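Local coordinates for HmuY protein (Prevotella intermedia, PDB 6R2H) that probably binds heme as a hemophore-like relative of the Porphyromonas gingivalis heme-binding protein HmuY, here in its heme-free form, at residues G35-R40 with I112-S117; K68-F73 with V158-G163; G137-S142 with K149-N154. All blocks are in the same frame, centred on the assembly; numbering follows the deposited sequence.

Contact 1: residues G35-R40 with I112-S117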
# COMPACT_ATOMS: atom_id res chain seq x y z
N GLY A 35 15.40 -1.11 0.02
CA GLY A 35 16.05 0.19 0.17
C GLY A 35 16.93 0.27 1.40
O GLY A 35 16.79 -0.53 2.33
N LYS A 36 17.88 1.22 1.37
CA LYS A 36 18.76 1.45 2.50
C LYS A 36 17.92 1.88 3.70
O LYS A 36 16.89 2.55 3.55
CB LYS A 36 19.89 2.43 2.14
CG LYS A 36 19.50 3.88 1.90
CD LYS A 36 20.70 4.79 1.73
CE LYS A 36 20.38 6.08 0.99
NZ LYS A 36 21.34 6.34 -0.11
N ARG A 37 18.36 1.45 4.89
CA ARG A 37 17.64 1.76 6.11
C ARG A 37 18.43 2.73 6.98
O ARG A 37 19.66 2.68 7.04
CB ARG A 37 17.36 0.49 6.91
CG ARG A 37 17.07 -0.72 6.04
CD ARG A 37 16.88 -1.91 6.93
NE ARG A 37 15.91 -2.83 6.36
CZ ARG A 37 15.54 -3.92 6.99
NH1 ARG A 37 16.09 -4.19 8.17
NH2 ARG A 37 14.64 -4.73 6.46
N GLU A 38 17.69 3.61 7.66
CA GLU A 38 18.21 4.52 8.66
C GLU A 38 17.55 4.17 9.99
O GLU A 38 16.32 4.11 10.06
CB GLU A 38 17.86 5.94 8.21
CG GLU A 38 18.67 7.06 8.85
CD GLU A 38 18.57 8.34 8.05
OE1 GLU A 38 17.81 9.26 8.46
OE2 GLU A 38 19.22 8.42 7.00
N PHE A 39 18.37 3.88 11.02
CA PHE A 39 17.82 3.72 12.35
C PHE A 39 17.78 5.08 13.02
O PHE A 39 18.80 5.77 13.09
CB PHE A 39 18.51 2.60 13.13
CG PHE A 39 18.19 1.24 12.58
CD1 PHE A 39 18.94 0.70 11.53
CD2 PHE A 39 17.12 0.50 13.07
CE1 PHE A 39 18.62 -0.53 10.99
CE2 PHE A 39 16.81 -0.74 12.53
CZ PHE A 39 17.56 -1.25 11.49
N ARG A 40 16.58 5.46 13.46
CA ARG A 40 16.34 6.80 13.96
C ARG A 40 15.90 6.71 15.42
O ARG A 40 14.98 5.94 15.72
CB ARG A 40 15.27 7.46 13.11
CG ARG A 40 15.67 7.65 11.66
CD ARG A 40 14.72 8.54 10.89
NE ARG A 40 15.08 8.61 9.48
CZ ARG A 40 14.20 8.82 8.50
NH1 ARG A 40 12.92 8.98 8.79
NH2 ARG A 40 14.60 8.86 7.24
N ILE A 112 8.73 4.72 5.02
CA ILE A 112 7.96 3.65 5.62
C ILE A 112 8.74 3.10 6.81
O ILE A 112 9.96 3.28 6.91
CB ILE A 112 7.61 2.54 4.61
CG1 ILE A 112 8.86 1.89 4.01
CG2 ILE A 112 6.63 3.02 3.53
CD1 ILE A 112 8.63 0.48 3.47
N VAL A 113 8.02 2.41 7.71
CA VAL A 113 8.63 1.73 8.83
C VAL A 113 8.94 0.29 8.44
O VAL A 113 8.01 -0.47 8.19
CB VAL A 113 7.71 1.78 10.07
CG1 VAL A 113 8.31 1.04 11.25
CG2 VAL A 113 7.42 3.22 10.45
N VAL A 114 10.23 -0.07 8.45
CA VAL A 114 10.66 -1.43 8.11
C VAL A 114 11.00 -2.26 9.34
O VAL A 114 11.01 -3.49 9.26
CB VAL A 114 11.80 -1.49 7.06
CG1 VAL A 114 11.33 -1.02 5.69
CG2 VAL A 114 13.04 -0.74 7.50
N ASP A 115 11.31 -1.62 10.48
CA ASP A 115 11.74 -2.34 11.67
C ASP A 115 11.27 -1.60 12.92
O ASP A 115 11.74 -0.50 13.20
CB ASP A 115 13.26 -2.49 11.74
CG ASP A 115 13.75 -3.46 12.82
OD1 ASP A 115 12.96 -3.78 13.74
OD2 ASP A 115 14.91 -3.92 12.72
N MET A 116 10.37 -2.23 13.68
CA MET A 116 9.82 -1.52 14.83
C MET A 116 10.21 -2.21 16.13
O MET A 116 9.73 -1.84 17.20
CB MET A 116 8.30 -1.33 14.73
CG MET A 116 7.50 -2.57 15.01
SD MET A 116 5.78 -2.05 15.14
CE MET A 116 5.03 -3.55 15.79
N SER A 117 11.15 -3.15 16.04
CA SER A 117 11.50 -4.01 17.17
C SER A 117 12.15 -3.24 18.32
O SER A 117 12.11 -3.68 19.46
CB SER A 117 12.36 -5.15 16.71
OG SER A 117 13.67 -4.67 16.43

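Contact 2: residues K68-F73 with V158-G163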
# COMPACT_ATOMS: atom_id res chain seq x y z
N LYS A 68 5.91 -8.29 -12.98
CA LYS A 68 4.58 -7.85 -13.34
C LYS A 68 3.79 -7.53 -12.07
O LYS A 68 3.43 -8.44 -11.32
CB LYS A 68 3.91 -8.90 -14.24
CG LYS A 68 4.35 -8.83 -15.70
CD LYS A 68 3.91 -10.00 -16.55
CE LYS A 68 4.77 -10.16 -17.79
NZ LYS A 68 4.71 -11.54 -18.33
N TRP A 69 3.53 -6.24 -11.87
CA TRP A 69 2.69 -5.80 -10.77
C TRP A 69 2.08 -4.45 -11.11
O TRP A 69 2.63 -3.72 -11.93
CB TRP A 69 3.48 -5.76 -9.45
CG TRP A 69 4.58 -4.74 -9.41
CD1 TRP A 69 5.82 -4.83 -9.97
CD2 TRP A 69 4.52 -3.44 -8.80
NE1 TRP A 69 6.55 -3.70 -9.73
CE2 TRP A 69 5.77 -2.82 -9.01
CE3 TRP A 69 3.54 -2.74 -8.08
CZ2 TRP A 69 6.06 -1.54 -8.54
CZ3 TRP A 69 3.83 -1.48 -7.60
CH2 TRP A 69 5.08 -0.88 -7.83
N ASP A 70 0.96 -4.12 -10.45
CA ASP A 70 0.23 -2.88 -10.67
C ASP A 70 0.22 -2.05 -9.39
O ASP A 70 0.49 -0.85 -9.44
CB ASP A 70 -1.17 -3.18 -11.20
CG ASP A 70 -1.13 -3.94 -12.51
OD1 ASP A 70 -0.51 -3.41 -13.46
OD2 ASP A 70 -1.68 -5.07 -12.53
N ILE A 71 -0.12 -2.72 -8.27
CA ILE A 71 -0.18 -2.09 -6.96
C ILE A 71 0.54 -2.98 -5.95
O ILE A 71 0.68 -4.19 -6.16
CB ILE A 71 -1.62 -1.75 -6.51
CG1 ILE A 71 -2.46 -3.00 -6.27
CG2 ILE A 71 -2.27 -0.79 -7.48
CD1 ILE A 71 -3.87 -2.75 -5.75
N ALA A 72 0.94 -2.36 -4.83
CA ALA A 72 1.74 -3.02 -3.81
C ALA A 72 1.36 -2.50 -2.43
O ALA A 72 0.96 -1.34 -2.28
CB ALA A 72 3.22 -2.87 -4.11
N PHE A 73 1.49 -3.38 -1.43
CA PHE A 73 1.12 -3.08 -0.06
C PHE A 73 2.25 -3.45 0.89
O PHE A 73 2.88 -4.50 0.75
CB PHE A 73 -0.21 -3.73 0.32
CG PHE A 73 -1.39 -3.21 -0.47
CD1 PHE A 73 -2.08 -2.08 -0.05
CD2 PHE A 73 -1.80 -3.83 -1.65
CE1 PHE A 73 -3.16 -1.59 -0.77
CE2 PHE A 73 -2.88 -3.34 -2.36
CZ PHE A 73 -3.55 -2.22 -1.93
N VAL A 158 -8.00 3.77 -10.58
CA VAL A 158 -6.57 3.74 -10.86
C VAL A 158 -6.33 3.71 -12.37
O VAL A 158 -6.80 2.79 -13.04
CB VAL A 158 -5.86 2.55 -10.18
CG1 VAL A 158 -4.38 2.80 -9.99
CG2 VAL A 158 -6.49 2.19 -8.84
N LYS A 159 -5.58 4.71 -12.87
CA LYS A 159 -5.12 4.83 -14.25
C LYS A 159 -3.63 4.51 -14.29
O LYS A 159 -2.86 5.09 -13.52
CB LYS A 159 -5.07 6.30 -14.67
CG LYS A 159 -6.33 7.01 -15.16
CD LYS A 159 -6.18 8.52 -14.97
CE LYS A 159 -7.06 9.41 -15.83
NZ LYS A 159 -6.40 9.75 -17.11
N PHE A 160 -3.22 3.62 -15.21
CA PHE A 160 -1.80 3.30 -15.35
C PHE A 160 -1.26 3.87 -16.67
O PHE A 160 -1.97 3.91 -17.67
CB PHE A 160 -1.58 1.79 -15.26
CG PHE A 160 -2.05 1.16 -13.97
CD1 PHE A 160 -1.30 1.24 -12.81
CD2 PHE A 160 -3.27 0.48 -13.93
CE1 PHE A 160 -1.78 0.67 -11.63
CE2 PHE A 160 -3.73 -0.09 -12.76
CZ PHE A 160 -2.98 -0.01 -11.61
N LYS A 161 0.02 4.27 -16.64
CA LYS A 161 0.75 4.82 -17.77
C LYS A 161 0.65 3.91 -18.99
O LYS A 161 0.74 4.38 -20.13
CB LYS A 161 2.22 5.04 -17.38
CG LYS A 161 3.07 5.81 -18.38
CD LYS A 161 4.55 5.49 -18.32
CE LYS A 161 4.91 4.15 -18.94
NZ LYS A 161 6.32 3.76 -18.68
N ASN A 162 0.48 2.60 -18.75
CA ASN A 162 0.45 1.62 -19.81
C ASN A 162 -0.94 1.56 -20.43
O ASN A 162 -1.14 0.85 -21.42
CB ASN A 162 0.90 0.24 -19.32
CG ASN A 162 -0.09 -0.39 -18.35
OD1 ASN A 162 -1.24 0.05 -18.25
ND2 ASN A 162 0.32 -1.43 -17.66
N GLY A 163 -1.91 2.25 -19.83
CA GLY A 163 -3.23 2.35 -20.43
C GLY A 163 -4.25 1.38 -19.83
O GLY A 163 -5.42 1.40 -20.19

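Contact 3: residues G137-S142 with K149-N154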
# COMPACT_ATOMS: atom_id res chain seq x y z
N GLY A 137 -3.68 5.18 -0.09
CA GLY A 137 -3.39 5.04 1.33
C GLY A 137 -4.63 5.27 2.19
O GLY A 137 -4.68 4.81 3.33
N LYS A 138 -5.65 5.92 1.62
CA LYS A 138 -6.86 6.25 2.36
C LYS A 138 -7.80 5.04 2.49
O LYS A 138 -8.87 5.16 3.07
CB LYS A 138 -7.61 7.40 1.68
CG LYS A 138 -6.95 8.77 1.76
CD LYS A 138 -7.71 9.77 0.92
CE LYS A 138 -7.03 11.11 0.79
NZ LYS A 138 -7.99 12.13 0.30
N TRP A 139 -7.40 3.88 1.96
CA TRP A 139 -8.28 2.72 1.99
C TRP A 139 -8.63 2.30 3.42
O TRP A 139 -9.65 1.63 3.65
CB TRP A 139 -7.68 1.56 1.17
CG TRP A 139 -6.53 0.84 1.80
CD1 TRP A 139 -5.23 1.26 1.85
CD2 TRP A 139 -6.58 -0.41 2.51
NE1 TRP A 139 -4.46 0.35 2.54
CE2 TRP A 139 -5.26 -0.68 2.95
CE3 TRP A 139 -7.59 -1.32 2.82
CZ2 TRP A 139 -4.93 -1.83 3.67
CZ3 TRP A 139 -7.27 -2.46 3.53
CH2 TRP A 139 -5.95 -2.71 3.94
N VAL A 140 -7.77 2.68 4.37
CA VAL A 140 -8.05 2.57 5.79
C VAL A 140 -7.97 3.97 6.36
O VAL A 140 -7.10 4.75 5.97
CB VAL A 140 -7.07 1.63 6.50
CG1 VAL A 140 -7.36 0.18 6.18
CG2 VAL A 140 -5.61 1.97 6.19
N LYS A 141 -8.91 4.29 7.26
CA LYS A 141 -8.94 5.57 7.94
C LYS A 141 -8.62 5.32 9.40
O LYS A 141 -9.22 4.44 10.03
CB LYS A 141 -10.33 6.21 7.80
CG LYS A 141 -10.42 7.67 8.22
CD LYS A 141 -11.24 8.52 7.27
CE LYS A 141 -11.55 9.90 7.81
NZ LYS A 141 -10.39 10.46 8.55
N SER A 142 -7.66 6.10 9.92
CA SER A 142 -7.33 5.99 11.33
C SER A 142 -8.52 6.48 12.14
O SER A 142 -9.14 7.48 11.78
CB SER A 142 -6.07 6.75 11.66
OG SER A 142 -6.11 7.23 13.00
N LYS A 149 -7.97 0.56 12.83
CA LYS A 149 -8.37 1.43 11.74
C LYS A 149 -9.66 0.88 11.15
O LYS A 149 -10.03 -0.24 11.47
CB LYS A 149 -7.28 1.44 10.66
CG LYS A 149 -5.90 1.84 11.14
CD LYS A 149 -4.90 1.90 10.00
CE LYS A 149 -3.55 2.47 10.38
NZ LYS A 149 -3.69 3.82 10.96
N THR A 150 -10.33 1.67 10.29
CA THR A 150 -11.51 1.21 9.57
C THR A 150 -11.26 1.25 8.06
O THR A 150 -10.70 2.21 7.52
CB THR A 150 -12.76 2.00 9.96
OG1 THR A 150 -12.92 1.81 11.36
CG2 THR A 150 -14.02 1.49 9.28
N VAL A 151 -11.71 0.17 7.40
CA VAL A 151 -11.63 0.09 5.96
C VAL A 151 -12.71 1.01 5.40
O VAL A 151 -13.85 0.97 5.87
CB VAL A 151 -11.79 -1.37 5.48
CG1 VAL A 151 -11.93 -1.44 3.97
CG2 VAL A 151 -10.61 -2.23 5.94
N MET A 152 -12.32 1.86 4.44
CA MET A 152 -13.26 2.73 3.75
C MET A 152 -13.98 1.94 2.67
O MET A 152 -13.42 1.01 2.10
CB MET A 152 -12.55 3.94 3.13
CG MET A 152 -11.99 4.90 4.17
SD MET A 152 -13.17 5.72 5.27
CE MET A 152 -13.69 4.41 6.39
N GLY A 153 -15.21 2.37 2.36
CA GLY A 153 -16.02 1.62 1.42
C GLY A 153 -15.92 2.13 -0.02
O GLY A 153 -16.50 1.53 -0.91
N ASN A 154 -15.18 3.23 -0.22
CA ASN A 154 -15.21 3.93 -1.49
C ASN A 154 -14.49 3.12 -2.55
O ASN A 154 -13.48 2.49 -2.26
CB ASN A 154 -14.49 5.27 -1.41
CG ASN A 154 -15.01 6.15 -0.29
OD1 ASN A 154 -15.18 5.72 0.85
ND2 ASN A 154 -15.31 7.39 -0.63

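Contact 1: residues G35-R40 with I112-S117
Rotation of D115 about its first side-chain bond sets its CG opposite the backbone N (chi1 -169°), which carries the carboxylate out to the F39 ring. F39 contributes through its rim: CE2 lies 3.7 Å from D115 OD2, and that oxygen sits in the plane of the ring at its edge. The ring and carboxylate planes are 77° apart, so the two flat groups meet nearly at right angles and do not stack. The other half of the contact pairs R37 with V114. A bend of the arginine chain at chi3 (147°) turns the guanidinium so that V114 CG2 rests over one of its faces, 3.7 Å from R37 NE and offset toward the rim. No hydrogen bond joins the two segments, because strand 124-132 runs between them in the nine-stranded sheet; R37 and V114 both also pack on V128 of that strand. V114 and D115 both face G126, a classic beta bulge in strand 105-115. D115 OD1 turns back to its own segment and accepts from S117 N at 3.0 Å, an Asx turn, and S117 OG stands 2.9 Å from the same OD1, both donors coming from one face of the carboxylate plane. R37 NH1 stays 4.7 Å from D115 OD2 and makes a long, weak ion pair with E56. The chemistry is thus mixed: one carboxylate oxygen is held by the turn, the other meets the weakly positive rim of a ring, and the nearby arginine probably adds a through-space attraction without closing a salt bridge.

Contact 2: residues K68-F73 with V158-G163
I71 CG2 stands at the edge of the F160 ring, near its plane, 4.3 Å from F160 CZ. The backbone carbonyl of D70 approaches the same ring obliquely, its O lying 3.5 Å from F160 CE1. D70 CB completes the group, 3.7 Å from F160 CZ, so two neighbouring ring carbons take up both the main chain and the first side-chain carbon of the aspartate. F160 is placed there with CG opposite its own carbonyl carbon (chi1 -58°).

All three touching residues are buried, yet no hydrogen bond crosses between the segments. The carboxylate of D70 finds its partners in other directions, OD2 accepting from L23 N while OD1 bonds a glycerol that probably came from the crystallisation liquor. Directly after F160 the chain reverses in a type I turn, closed by G163 N to F160 O at 2.7 Å, and leads toward strand 165-174. I71 also touches F185 of strand 181-190, a further strand of the nine-stranded sheet. D70 and I71 both face I21, the pattern of a classic beta bulge, here at the start of strand 71-74, where the four-stranded sheet packs its side chains against the larger antiparallel one.

Contact 3: residues G137-S142 with K149-N154
T150 O is approached by two donors of the opposite segment. K141 N is the stronger, 2.8 Å away with a nearly straight N-H...O angle of 166°, and it lies in the plane of the T150 carbonyl. V140 CA adds a CA-H...O contact to the same T150 O at 3.2 Å. The return bond, T150 N to K141 O at 3.0 Å, closes the hydrogen-bonded pair K141-T150. W139 O is served in a similar way, taking M152 N at 2.8 Å, with that donor 37° out of the carbonyl plane, and a weaker CA-H...O contact from V151.

These bonds define a short antiparallel beta hairpin, strands 140-141 and 150-151, in which V140 and V151 form the non-hydrogen-bonded pair. Their side chains share one face of the ribbon, and V140 CG1 touches V151 CG2 at 4.1 Å. W139 extends this apolar patch: V140 CG1 lies 3.6 Å above one face of the indole, offset toward the rim, while V151 CG2 comes to W139 CZ3 obliquely. The same side leans on strand 165-174, where W139 and V151 meet F170, and the indole NE1 is taken by T76 O.

M152 folds back through bends at chi2 and chi3, which bring its sulfur against the CB and CD of K141, M152 SD being 3.8 Å from K141 CB. M152 CG packs against K138 O. Near the hairpin loop, the aliphatic part of K149 lies across V140, and its terminal NZ reaches the CB of S142. The hydroxyls of S142 and T150 turn to the intervening loop, to G144 N and N143 ND2 respectively.

Contact 1 closes before contact 3 begins along the chain, whereas the segments of contacts 1 and 2 alternate and contact 3 is nested within the loop closed by contact 2. Contacts 1 and 2 both reach the nine-stranded antiparallel sheet, on opposite sides of the chain's centre, with their own centres about 26 Å apart. The centre of contact 3 lies about 24 Å from that of contact 1. Contacts 2 and 3 meet: F73 CE1 packs 4.0 Å from W139 NE1, and strand 150-151 leads on to strand 155-160. The small hairpin is therefore tied to the region where the two larger sheets pack, while contact 1 lies toward another part of the same large sheet.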